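Local atomic coordinates of copper-transporting ATPase (Sulfolobus solfataricus, PDB entry 2YJ3), a protein that probably couples ATP hydrolysis to the movement of heavy-metal cations such as copper across the cell membrane, and is represented here by its soluble catalytic domain. Residues Ser53-Tyr58 against Glu126-Phe131; Asp186-Ile191 against Leu214-Val219; Leu202-Gly207 against Asn241-Leu246. The protein carries 1 engineered substitution. All blocks are in the same frame, centred on the assembly; numbering follows the deposited sequence.

Interaction 1 lies far from the other two, its centre about 39 Å from that of interaction 2 and about 36 Å from that of interaction 3, in the part of the molecule built on the antiparallel sheet. Interactions 2 and 3 belong to the mainly parallel sheet of the other half and touch each other through Met203, Leu214 and Val219. Interactions 1 and 3 are buried helix-on-strand contacts; interaction 2, between a helix and the end of the next helix with the loop after it, is only partly buried. Apolar contacts dominate all three. Their polar elements differ: a serine hydroxyl against aliphatic carbon in interaction 1, a sulfate-binding lysine on the helix of interaction 2, a weak helix cap within interaction 3.

Interaction 1 of 3, residues Ser53-Tyr58 against Glu126-Phe131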
ATOM      1  N   SER A  53       4.923  26.376 -10.873  1.00 29.25           N
ATOM      2  CA  SER A  53       3.649  25.787 -11.299  1.00 21.39           C
ATOM      3  C   SER A  53       3.705  25.183 -12.713  1.00 23.85           C
ATOM      4  O   SER A  53       2.983  24.237 -13.020  1.00 27.86           O
ATOM      5  CB  SER A  53       2.507  26.821 -11.174  1.00 30.12           C
ATOM      6  OG  SER A  53       2.265  27.158  -9.795  1.00 31.68           O
ATOM      7  N   LEU A  54       4.574  25.712 -13.574  1.00 28.48           N
ATOM      8  CA  LEU A  54       4.777  25.106 -14.895  1.00 32.57           C
ATOM      9  C   LEU A  54       5.335  23.688 -14.739  1.00 31.14           C
ATOM     10  O   LEU A  54       4.899  22.765 -15.409  1.00 34.99           O
ATOM     11  CB  LEU A  54       5.718  25.959 -15.763  1.00 34.43           C
ATOM     12  CG  LEU A  54       5.996  25.440 -17.187  1.00 35.41           C
ATOM     13  CD1 LEU A  54       4.725  25.244 -17.975  1.00 35.78           C
ATOM     14  CD2 LEU A  54       6.958  26.369 -17.941  1.00 40.80           C
ATOM     15  N   SER A  55       6.300  23.531 -13.841  1.00 27.95           N
ATOM     16  CA  SER A  55       6.869  22.227 -13.551  1.00 29.69           C
ATOM     17  C   SER A  55       5.804  21.284 -13.047  1.00 28.92           C
ATOM     18  O   SER A  55       5.755  20.106 -13.423  1.00 29.13           O
ATOM     19  CB  SER A  55       7.985  22.351 -12.514  1.00 26.55           C
ATOM     20  OG  SER A  55       9.077  23.061 -13.060  1.00 36.16           O
ATOM     21  N   LEU A  56       4.958  21.814 -12.179  1.00 27.81           N
ATOM     22  CA  LEU A  56       3.838  21.062 -11.623  1.00 27.15           C
ATOM     23  C   LEU A  56       2.950  20.545 -12.753  1.00 23.34           C
ATOM     24  O   LEU A  56       2.588  19.368 -12.785  1.00 28.33           O
ATOM     25  CB  LEU A  56       3.039  21.964 -10.658  1.00 21.26           C
ATOM     26  CG  LEU A  56       1.769  21.389 -10.012  1.00 25.80           C
ATOM     27  CD1 LEU A  56       2.045  20.019  -9.400  1.00 20.67           C
ATOM     28  CD2 LEU A  56       1.158  22.382  -8.970  1.00 16.77           C
ATOM     29  N   ALA A  57       2.615  21.422 -13.693  1.00 25.74           N
ATOM     30  CA  ALA A  57       1.725  21.055 -14.791  1.00 22.19           C
ATOM     31  C   ALA A  57       2.377  20.015 -15.694  1.00 31.85           C
ATOM     32  O   ALA A  57       1.693  19.163 -16.249  1.00 26.81           O
ATOM     33  CB  ALA A  57       1.355  22.275 -15.602  1.00 23.68           C
ATOM     34  N   TYR A  58       3.695  20.110 -15.864  1.00 30.30           N
ATOM     35  CA  TYR A  58       4.420  19.165 -16.693  1.00 31.88           C
ATOM     36  C   TYR A  58       4.397  17.785 -16.054  1.00 24.47           C
ATOM     37  O   TYR A  58       4.065  16.804 -16.693  1.00 30.11           O
ATOM     38  CB  TYR A  58       5.867  19.629 -16.905  1.00 39.92           C
ATOM     39  CG  TYR A  58       6.040  20.715 -17.952  1.00 37.22           C
ATOM     40  CD1 TYR A  58       5.007  21.034 -18.824  1.00 35.69           C
ATOM     41  CD2 TYR A  58       7.240  21.420 -18.067  1.00 35.31           C
ATOM     42  CE1 TYR A  58       5.151  22.022 -19.772  1.00 37.03           C
ATOM     43  CE2 TYR A  58       7.397  22.413 -19.025  1.00 35.26           C
ATOM     44  CZ  TYR A  58       6.349  22.699 -19.883  1.00 39.13           C
ATOM     45  OH  TYR A  58       6.480  23.672 -20.857  1.00 42.63           O
ATOM     46  N   GLU A 126      17.571  17.940 -16.304  1.00 31.00           N
ATOM     47  CA  GLU A 126      17.857  18.742 -15.116  1.00 30.93           C
ATOM     48  C   GLU A 126      16.753  18.624 -14.055  1.00 26.45           C
ATOM     49  O   GLU A 126      15.589  18.915 -14.333  1.00 25.61           O
ATOM     50  CB  GLU A 126      18.013  20.206 -15.523  1.00 35.52           C
ATOM     51  CG  GLU A 126      18.062  21.175 -14.354  1.00 51.02           C
ATOM     52  CD  GLU A 126      18.187  22.631 -14.785  1.00 58.25           C
ATOM     53  OE1 GLU A 126      17.482  23.023 -15.750  1.00 51.64           O
ATOM     54  OE2 GLU A 126      18.985  23.379 -14.155  1.00 61.11           O
ATOM     55  N   PRO A 127      17.124  18.212 -12.831  1.00 24.78           N
ATOM     56  CA  PRO A 127      16.163  18.147 -11.727  1.00 27.13           C
ATOM     57  C   PRO A 127      15.701  19.543 -11.323  1.00 30.46           C
ATOM     58  O   PRO A 127      16.514  20.317 -10.828  1.00 32.18           O
ATOM     59  CB  PRO A 127      16.968  17.499 -10.600  1.00 27.97           C
ATOM     60  CG  PRO A 127      18.399  17.814 -10.911  1.00 33.46           C
ATOM     61  CD  PRO A 127      18.492  17.848 -12.413  1.00 33.29           C
ATOM     62  N   ILE A 128      14.423  19.858 -11.531  1.00 25.77           N
ATOM     63  CA  ILE A 128      13.933  21.212 -11.290  1.00 23.56           C
ATOM     64  C   ILE A 128      12.774  21.334 -10.282  1.00 25.17           C
ATOM     65  O   ILE A 128      12.439  22.447  -9.861  1.00 30.25           O
ATOM     66  CB  ILE A 128      13.543  21.950 -12.609  1.00 41.59           C
ATOM     67  CG1 ILE A 128      12.685  21.055 -13.499  1.00 46.44           C
ATOM     68  CG2 ILE A 128      14.796  22.413 -13.375  1.00 40.78           C
ATOM     69  CD1 ILE A 128      11.466  20.498 -12.833  1.00 45.81           C
ATOM     70  N   ALA A 129      12.173  20.209  -9.901  1.00 20.67           N
ATOM     71  CA  ALA A 129      11.094  20.202  -8.918  1.00 18.83           C
ATOM     72  C   ALA A 129      11.075  18.872  -8.196  1.00 28.36           C
ATOM     73  O   ALA A 129      11.743  17.916  -8.620  1.00 26.81           O
ATOM     74  CB  ALA A 129       9.740  20.446  -9.610  1.00 18.88           C
ATOM     75  N   SER A 130      10.290  18.788  -7.124  1.00 26.95           N
ATOM     76  CA  SER A 130      10.163  17.532  -6.387  1.00 28.67           C
ATOM     77  C   SER A 130       8.890  17.462  -5.542  1.00 26.45           C
ATOM     78  O   SER A 130       8.284  18.493  -5.227  1.00 24.98           O
ATOM     79  CB  SER A 130      11.388  17.313  -5.495  1.00 28.54           C
ATOM     80  OG  SER A 130      11.371  18.246  -4.432  1.00 31.85           O
ATOM     81  N   PHE A 131       8.497  16.242  -5.175  1.00 26.94           N
ATOM     82  CA  PHE A 131       7.329  16.009  -4.312  1.00 30.94           C
ATOM     83  C   PHE A 131       7.743  15.162  -3.145  1.00 31.45           C
ATOM     84  O   PHE A 131       8.551  14.235  -3.307  1.00 26.19           O
ATOM     85  CB  PHE A 131       6.244  15.181  -5.026  1.00 30.36           C
ATOM     86  CG  PHE A 131       5.668  15.829  -6.244  1.00 28.58           C
ATOM     87  CD1 PHE A 131       6.295  15.697  -7.478  1.00 28.34           C
ATOM     88  CD2 PHE A 131       4.488  16.552  -6.164  1.00 28.89           C
ATOM     89  CE1 PHE A 131       5.757  16.295  -8.599  1.00 26.45           C
ATOM     90  CE2 PHE A 131       3.933  17.139  -7.289  1.00 26.18           C
ATOM     91  CZ  PHE A 131       4.565  17.022  -8.497  1.00 23.32           C
TER
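Ser55 and Leu56 carry the helix side of the contact between 53-58 and the strand 126-131; Ser55 meets two consecutive strand residues, Ile128 and Ala129. The axes of the two short segments run nearly perpendicular, 80° between their directions, and come within 8.6 Å of each other.

Two kinds of contact make up the interface. The first is a small polar side chain against aliphatic carbon. Ser55 OG lies 3.5 Å from Ile128 CD1, while Ser55 CB faces Ala129 CB at 3.9 Å. Ile128 places CG1 between its own backbone N and carbonyl carbon (chi1 47°), and this rotation carries the CD1 tip over to the serine. The second is aliphatic against aromatic: Leu56 CD1 comes to the edge of the Phe131 ring, near its plane and 4.0 Å from Phe131 CZ, with the two side chains at about a right angle. Phe49 of strand 45-50 also meets the Phe131 ring; from helix 69-81, Ile74 packs on Phe131 and Tyr77 on Leu56.

Successive strand residues normally alternate sides, yet Ile128 and Ala129 are both paired with Val121 in a classic beta bulge, which breaks the alternation and lets both CB atoms point toward the helix. A helix laid across a six-stranded antiparallel sheet in this way is characteristic of the nucleotide-binding domain of P-type ATPases; Glu63, which binds the nucleotide, ends the same helix.

Interaction 2 of 3, residues Asp186-Ile191 against Leu214-Val219. With SO4 (sulfate ion), chain C.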
ATOM      1  N   ASP A 186      12.416 -10.186   0.868  1.00 46.44           N
ATOM      2  CA  ASP A 186      12.631 -10.057   2.303  1.00 47.59           C
ATOM      3  C   ASP A 186      11.375 -10.453   3.069  1.00 44.49           C
ATOM      4  O   ASP A 186      11.445 -11.145   4.077  1.00 47.40           O
ATOM      5  CB  ASP A 186      12.997  -8.619   2.658  1.00 55.37           C
ATOM      6  CG  ASP A 186      14.244  -8.147   1.948  1.00 64.08           C
ATOM      7  OD1 ASP A 186      14.928  -8.996   1.338  1.00 66.54           O
ATOM      8  OD2 ASP A 186      14.537  -6.931   1.997  1.00 64.52           O
ATOM      9  N   LYS A 187      10.219 -10.005   2.598  1.00 40.31           N
ATOM     10  CA  LYS A 187       8.970 -10.331   3.292  1.00 47.30           C
ATOM     11  C   LYS A 187       8.738 -11.840   3.270  1.00 49.75           C
ATOM     12  O   LYS A 187       8.422 -12.442   4.298  1.00 46.39           O
ATOM     13  CB  LYS A 187       7.777  -9.587   2.679  1.00 39.95           C
ATOM     14  CG  LYS A 187       7.926  -8.076   2.706  1.00 40.76           C
ATOM     15  CD  LYS A 187       6.785  -7.370   1.981  1.00 40.20           C
ATOM     16  CE  LYS A 187       7.103  -5.886   1.827  1.00 43.48           C
ATOM     17  NZ  LYS A 187       6.117  -5.175   0.966  1.00 42.11           N
ATOM     18  N   VAL A 188       8.928 -12.452   2.101  1.00 48.37           N
ATOM     19  CA  VAL A 188       8.711 -13.890   1.966  1.00 49.58           C
ATOM     20  C   VAL A 188       9.583 -14.676   2.956  1.00 49.06           C
ATOM     21  O   VAL A 188       9.099 -15.588   3.633  1.00 45.11           O
ATOM     22  CB  VAL A 188       8.923 -14.380   0.506  1.00 54.43           C
ATOM     23  CG1 VAL A 188      10.377 -14.759   0.258  1.00 58.14           C
ATOM     24  CG2 VAL A 188       8.026 -15.560   0.206  1.00 55.61           C
ATOM     25  N   ARG A 189      10.860 -14.305   3.054  1.00 49.11           N
ATOM     26  CA  ARG A 189      11.777 -14.951   3.999  1.00 52.53           C
ATOM     27  C   ARG A 189      11.335 -14.751   5.458  1.00 50.42           C
ATOM     28  O   ARG A 189      11.525 -15.621   6.299  1.00 49.15           O
ATOM     29  CB  ARG A 189      13.210 -14.450   3.787  1.00 59.94           C
ATOM     30  CG  ARG A 189      13.916 -15.067   2.571  1.00 66.61           C
ATOM     31  CD  ARG A 189      15.240 -14.376   2.259  1.00 71.99           C
ATOM     32  NE  ARG A 189      16.090 -15.210   1.408  1.00 80.69           N
ATOM     33  CZ  ARG A 189      16.979 -14.742   0.538  1.00 81.33           C
ATOM     34  NH1 ARG A 189      17.140 -13.432   0.393  1.00 82.33           N
ATOM     35  NH2 ARG A 189      17.705 -15.584  -0.190  1.00 80.65           N
ATOM     36  N   ILE A 190      10.723 -13.610   5.748  1.00 52.56           N
ATOM     37  CA  ILE A 190      10.197 -13.350   7.086  1.00 53.97           C
ATOM     38  C   ILE A 190       9.038 -14.278   7.443  1.00 54.10           C
ATOM     39  O   ILE A 190       8.980 -14.835   8.541  1.00 53.95           O
ATOM     40  CB  ILE A 190       9.759 -11.886   7.233  1.00 50.69           C
ATOM     41  CG1 ILE A 190      11.001 -10.992   7.327  1.00 54.09           C
ATOM     42  CG2 ILE A 190       8.875 -11.715   8.456  1.00 46.51           C
ATOM     43  CD1 ILE A 190      10.722  -9.627   7.894  1.00 58.98           C
ATOM     44  N   ILE A 191       8.114 -14.442   6.509  1.00 54.69           N
ATOM     45  CA  ILE A 191       7.015 -15.365   6.700  1.00 56.19           C
ATOM     46  C   ILE A 191       7.559 -16.766   6.951  1.00 55.86           C
ATOM     47  O   ILE A 191       7.199 -17.405   7.937  1.00 56.47           O
ATOM     48  CB  ILE A 191       6.078 -15.399   5.474  1.00 57.35           C
ATOM     49  CG1 ILE A 191       5.535 -13.998   5.172  1.00 56.45           C
ATOM     50  CG2 ILE A 191       4.949 -16.405   5.695  1.00 58.24           C
ATOM     51  CD1 ILE A 191       4.702 -13.405   6.282  1.00 52.62           C
ATOM     52  N   LEU A 214       2.104 -13.568   0.937  1.00 35.27           N
ATOM     53  CA  LEU A 214       0.735 -14.016   1.202  1.00 39.07           C
ATOM     54  C   LEU A 214       0.593 -15.494   0.906  1.00 47.82           C
ATOM     55  O   LEU A 214       0.005 -16.248   1.693  1.00 48.53           O
ATOM     56  CB  LEU A 214      -0.259 -13.239   0.333  1.00 37.22           C
ATOM     57  CG  LEU A 214      -0.336 -11.729   0.593  1.00 42.34           C
ATOM     58  CD1 LEU A 214      -1.106 -11.009  -0.510  1.00 43.57           C
ATOM     59  CD2 LEU A 214      -0.947 -11.452   1.964  1.00 42.23           C
ATOM     60  N   ALA A 215       1.126 -15.904  -0.243  1.00 44.76           N
ATOM     61  CA  ALA A 215       1.027 -17.291  -0.665  1.00 47.93           C
ATOM     62  C   ALA A 215       1.557 -18.221   0.423  1.00 51.67           C
ATOM     63  O   ALA A 215       1.102 -19.353   0.548  1.00 61.29           O
ATOM     64  CB  ALA A 215       1.768 -17.510  -1.979  1.00 46.60           C
ATOM     65  N   LEU A 216       2.504 -17.737   1.224  1.00 45.53           N
ATOM     66  CA  LEU A 216       3.060 -18.545   2.307  1.00 44.15           C
ATOM     67  C   LEU A 216       2.361 -18.346   3.650  1.00 46.06           C
ATOM     68  O   LEU A 216       2.600 -19.101   4.591  1.00 48.00           O
ATOM     69  CB  LEU A 216       4.553 -18.257   2.488  1.00 55.03           C
ATOM     70  CG  LEU A 216       5.510 -18.724   1.390  1.00 58.95           C
ATOM     71  CD1 LEU A 216       6.944 -18.467   1.812  1.00 63.63           C
ATOM     72  CD2 LEU A 216       5.301 -20.202   1.095  1.00 58.05           C
ATOM     73  N   ALA A 217       1.522 -17.323   3.765  1.00 45.83           N
ATOM     74  CA  ALA A 217       0.881 -17.062   5.044  1.00 45.25           C
ATOM     75  C   ALA A 217       0.022 -18.261   5.419  1.00 49.04           C
ATOM     76  O   ALA A 217      -0.551 -18.917   4.547  1.00 57.38           O
ATOM     77  CB  ALA A 217       0.035 -15.795   4.974  1.00 45.36           C
ATOM     78  N   ASP A 218      -0.067 -18.562   6.708  1.00 45.63           N
ATOM     79  CA  ASP A 218      -0.997 -19.595   7.151  1.00 54.40           C
ATOM     80  C   ASP A 218      -2.423 -19.253   6.711  1.00 51.67           C
ATOM     81  O   ASP A 218      -3.126 -20.090   6.150  1.00 50.68           O
ATOM     82  CB  ASP A 218      -0.880 -19.824   8.656  1.00 62.33           C
ATOM     83  CG  ASP A 218       0.393 -20.578   9.017  1.00 66.34           C
ATOM     84  OD1 ASP A 218       0.552 -21.717   8.530  1.00 63.74           O
ATOM     85  OD2 ASP A 218       1.239 -20.029   9.754  1.00 68.57           O
ATOM     86  N   VAL A 219      -2.836 -18.014   6.941  1.00 45.57           N
ATOM     87  CA  VAL A 219      -4.045 -17.511   6.295  1.00 45.46           C
ATOM     88  C   VAL A 219      -3.792 -16.117   5.761  1.00 39.30           C
ATOM     89  O   VAL A 219      -3.288 -15.246   6.464  1.00 44.62           O
ATOM     90  CB  VAL A 219      -5.319 -17.608   7.188  1.00 64.33           C
ATOM     91  CG1 VAL A 219      -4.943 -17.812   8.640  1.00 70.07           C
ATOM     92  CG2 VAL A 219      -6.246 -16.387   6.990  1.00 59.93           C
TER
HETATM   93  S   SO4 C1635       5.590  -1.733  -0.048  1.00 88.41           S
HETATM   94  O1  SO4 C1635       6.462  -2.876  -0.298  1.00 84.78           O
HETATM   95  O2  SO4 C1635       4.719  -2.016   1.098  1.00 91.53           O
HETATM   96  O3  SO4 C1635       6.383  -0.533   0.244  1.00 86.55           O
HETATM   97  O4  SO4 C1635       4.784  -1.499  -1.241  1.00 87.93           O
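Leu216, in the segment 214-219, is gripped by two residues one turn apart on helix 186-191, Val188 and Ile191. Its CD1 meets Val188 CG2 at 3.5 Å, tighter than usual for two methyl carbons, and its CB lies 3.7 Å from Ile191 CG2. In both pairs the side chains meet at a slant.

The torsions decide which branches are used. Leu216 sets CG beside its backbone N and anti to the carbonyl carbon (chi1 -69°), with CD1 nearly fully extended beyond it, which pushes CD1 outward to Val188. Val188 itself has chi1 at 89°, well past the staggered value near 60°, and CG2 is the methyl that takes the contact. Ile191 turns CG1 aside and offers CG2, the branch anti to its backbone N. That methyl lies beside the backbone as well, 4.0 Å from Ala217 N and 3.7 Å from Leu216 O. Lys195, farther along the first helix, donates a hydrogen bond to this same carbonyl. Met203 of strand 201-205 packs on both Ile191 and Ala217.

Lys187 leaves the helix in another direction. Its chain is extended beyond CG and brings NZ to within 2.6 Å of sulfate O1 in a hydrogen bond, while Glu34 forms a salt bridge with the same nitrogen. Lys187 is an ATP-binding residue, so the sulfate plausibly imitates a phosphate group. The chemistry thus divides within one helix: the aliphatic branches of Val188 and Ile191 pack it against Leu216 and Ala217 by close apolar fit, while Lys187, the residue just before Val188, is held toward the anion by charge.

Interaction 3 of 3, residues Leu202-Gly207 against Asn241-Leu246; sequences LMIGDG and NDIGTL
Ile204, in the strand 202-205, has its CA 8.9 Å from that of Ile243, the nearest approach of the two backbones, which leaves the gap to be bridged by side chains. The strand then runs into the turn Asp206-Gly207. On the other side, Asp242 is the centre of an inverse gamma turn and stands at the N-cap position of the helix that follows. Its OD1 accepts a long, weak but straight bond from Thr245 N (3.5 Å, 169°), and its OD2 a weak one from Thr245 OG1.

Leu246 and Ile204 reach toward each other tip to tip. Their methyls Leu246 CD2 and Ile204 CD1 are 3.5 Å apart, closer than usual carbon contact. Leu246 extends across the gap because its CG is anti to the backbone N (chi1 172°). Ile243 CG2 touches the same Ile204 CD1 more loosely, at 4.3 Å, so a single methyl of the strand meets both Ile243 and Leu246. Phe33 of the adjacent strand packs on Ile204 and Ile243, and Val221 of the strand on the other flank packs on Leu246.

Met203 faces the helix 211-216, so strand residues Met203 and Ile204 serve opposite layers of the three-layer alpha/beta fold of a haloacid dehalogenase-type phosphorylation domain. With aliphatic carbon alone meeting between the two segments, cohesion depends on close fit and burial; polar bonds lie elsewhere, among them the turn, where Asp210 accepts from Asp206 N and Gly207 N.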
ATOM      1  N   LEU A 202      -1.266 -14.962  10.032  1.00 45.51           N
ATOM      2  CA  LEU A 202      -2.288 -14.444   9.147  1.00 42.97           C
ATOM      3  C   LEU A 202      -1.758 -13.142   8.604  1.00 41.93           C
ATOM      4  O   LEU A 202      -1.280 -12.290   9.357  1.00 44.77           O
ATOM      5  CB  LEU A 202      -3.585 -14.225   9.912  1.00 38.55           C
ATOM      6  CG  LEU A 202      -4.775 -13.629   9.159  1.00 42.79           C
ATOM      7  CD1 LEU A 202      -6.086 -14.038   9.846  1.00 41.63           C
ATOM      8  CD2 LEU A 202      -4.649 -12.123   9.064  1.00 41.22           C
ATOM      9  N   MET A 203      -1.822 -12.975   7.293  1.00 35.76           N
ATOM     10  CA  MET A 203      -1.232 -11.784   6.727  1.00 37.38           C
ATOM     11  C   MET A 203      -2.212 -11.008   5.893  1.00 35.59           C
ATOM     12  O   MET A 203      -2.987 -11.587   5.153  1.00 40.75           O
ATOM     13  CB  MET A 203      -0.003 -12.119   5.891  1.00 37.85           C
ATOM     14  CG  MET A 203       0.624 -10.871   5.316  1.00 36.82           C
ATOM     15  SD  MET A 203       2.162 -11.139   4.433  1.00 50.24           S
ATOM     16  CE  MET A 203       2.554  -9.459   3.938  1.00 32.69           C
ATOM     17  N   ILE A 204      -2.135  -9.684   5.996  1.00 32.05           N
ATOM     18  CA  ILE A 204      -2.998  -8.793   5.242  1.00 30.87           C
ATOM     19  C   ILE A 204      -2.143  -7.918   4.346  1.00 33.22           C
ATOM     20  O   ILE A 204      -1.258  -7.213   4.832  1.00 33.39           O
ATOM     21  CB  ILE A 204      -3.779  -7.896   6.202  1.00 34.29           C
ATOM     22  CG1 ILE A 204      -4.412  -8.762   7.287  1.00 33.48           C
ATOM     23  CG2 ILE A 204      -4.796  -7.065   5.442  1.00 29.96           C
ATOM     24  CD1 ILE A 204      -5.242  -7.997   8.269  1.00 43.87           C
ATOM     25  N   GLY A 205      -2.415  -7.950   3.042  1.00 33.52           N
ATOM     26  CA  GLY A 205      -1.590  -7.242   2.073  1.00 30.27           C
ATOM     27  C   GLY A 205      -2.330  -6.785   0.829  1.00 42.65           C
ATOM     28  O   GLY A 205      -3.553  -6.965   0.693  1.00 34.90           O
ATOM     29  N   ASP A 206      -1.580  -6.188  -0.091  1.00 48.81           N
ATOM     30  CA  ASP A 206      -2.156  -5.580  -1.284  1.00 63.90           C
ATOM     31  C   ASP A 206      -2.536  -6.625  -2.328  1.00 70.60           C
ATOM     32  O   ASP A 206      -3.433  -6.397  -3.141  1.00 78.89           O
ATOM     33  CB  ASP A 206      -1.189  -4.557  -1.883  1.00 75.23           C
ATOM     34  CG  ASP A 206       0.137  -5.175  -2.278  1.00 82.20           C
ATOM     35  OD1 ASP A 206       0.186  -5.840  -3.336  1.00 84.58           O
ATOM     36  OD2 ASP A 206       1.122  -4.998  -1.527  1.00 82.77           O
ATOM     37  N   GLY A 207      -1.855  -7.767  -2.308  1.00 67.90           N
ATOM     38  CA  GLY A 207      -2.240  -8.881  -3.156  1.00 72.91           C
ATOM     39  C   GLY A 207      -1.399  -9.011  -4.412  1.00 75.40           C
ATOM     40  O   GLY A 207      -1.576  -9.956  -5.192  1.00 68.76           O
ATOM     41  N   ASN A 241     -12.615  -3.656   1.653  1.00 49.01           N
ATOM     42  CA  ASN A 241     -11.453  -2.952   2.173  1.00 45.61           C
ATOM     43  C   ASN A 241     -11.678  -2.581   3.624  1.00 44.26           C
ATOM     44  O   ASN A 241     -10.986  -1.727   4.177  1.00 49.26           O
ATOM     45  CB  ASN A 241     -11.155  -1.706   1.354  1.00 46.36           C
ATOM     46  CG  ASN A 241     -10.561  -2.031   0.011  1.00 51.62           C
ATOM     47  OD1 ASN A 241      -9.515  -2.676  -0.072  1.00 45.00           O
ATOM     48  ND2 ASN A 241     -11.228  -1.596  -1.058  1.00 56.25           N
ATOM     49  N   ASP A 242     -12.643  -3.251   4.239  1.00 41.02           N
ATOM     50  CA  ASP A 242     -13.001  -2.983   5.624  1.00 47.15           C
ATOM     51  C   ASP A 242     -12.135  -3.807   6.569  1.00 43.60           C
ATOM     52  O   ASP A 242     -12.508  -4.927   6.937  1.00 38.18           O
ATOM     53  CB  ASP A 242     -14.479  -3.310   5.847  1.00 50.20           C
ATOM     54  CG  ASP A 242     -15.046  -2.612   7.053  1.00 60.94           C
ATOM     55  OD1 ASP A 242     -14.247  -2.102   7.864  1.00 57.03           O
ATOM     56  OD2 ASP A 242     -16.293  -2.567   7.189  1.00 72.35           O
ATOM     57  N   ILE A 243     -10.983  -3.262   6.964  1.00 41.25           N
ATOM     58  CA  ILE A 243     -10.084  -4.007   7.842  1.00 37.17           C
ATOM     59  C   ILE A 243     -10.660  -4.129   9.240  1.00 35.01           C
ATOM     60  O   ILE A 243     -10.453  -5.138   9.917  1.00 39.99           O
ATOM     61  CB  ILE A 243      -8.685  -3.372   7.988  1.00 43.63           C
ATOM     62  CG1 ILE A 243      -8.257  -2.634   6.726  1.00 50.72           C
ATOM     63  CG2 ILE A 243      -7.677  -4.446   8.324  1.00 42.69           C
ATOM     64  CD1 ILE A 243      -7.151  -3.350   5.957  1.00 51.44           C
ATOM     65  N   GLY A 244     -11.352  -3.089   9.685  1.00 40.72           N
ATOM     66  CA  GLY A 244     -11.939  -3.094  11.015  1.00 47.80           C
ATOM     67  C   GLY A 244     -12.802  -4.327  11.196  1.00 49.87           C
ATOM     68  O   GLY A 244     -12.665  -5.072  12.168  1.00 52.15           O
ATOM     69  N   THR A 245     -13.683  -4.548  10.233  1.00 45.46           N
ATOM     70  CA  THR A 245     -14.567  -5.699  10.241  1.00 48.35           C
ATOM     71  C   THR A 245     -13.791  -7.016  10.188  1.00 51.18           C
ATOM     72  O   THR A 245     -14.247  -8.045  10.690  1.00 55.49           O
ATOM     73  CB  THR A 245     -15.566  -5.604   9.078  1.00 50.87           C
ATOM     74  OG1 THR A 245     -16.429  -4.479   9.294  1.00 51.78           O
ATOM     75  CG2 THR A 245     -16.408  -6.875   8.973  1.00 51.89           C
ATOM     76  N   LEU A 246     -12.613  -6.992   9.581  1.00 44.44           N
ATOM     77  CA  LEU A 246     -11.788  -8.192   9.567  1.00 42.69           C
ATOM     78  C   LEU A 246     -11.197  -8.410  10.947  1.00 43.56           C
ATOM     79  O   LEU A 246     -11.162  -9.533  11.456  1.00 43.63           O
ATOM     80  CB  LEU A 246     -10.667  -8.074   8.538  1.00 41.43           C
ATOM     81  CG  LEU A 246      -9.654  -9.209   8.612  1.00 44.51           C
ATOM     82  CD1 LEU A 246     -10.341 -10.522   8.279  1.00 47.94           C
ATOM     83  CD2 LEU A 246      -8.519  -8.942   7.644  1.00 48.18           C
TER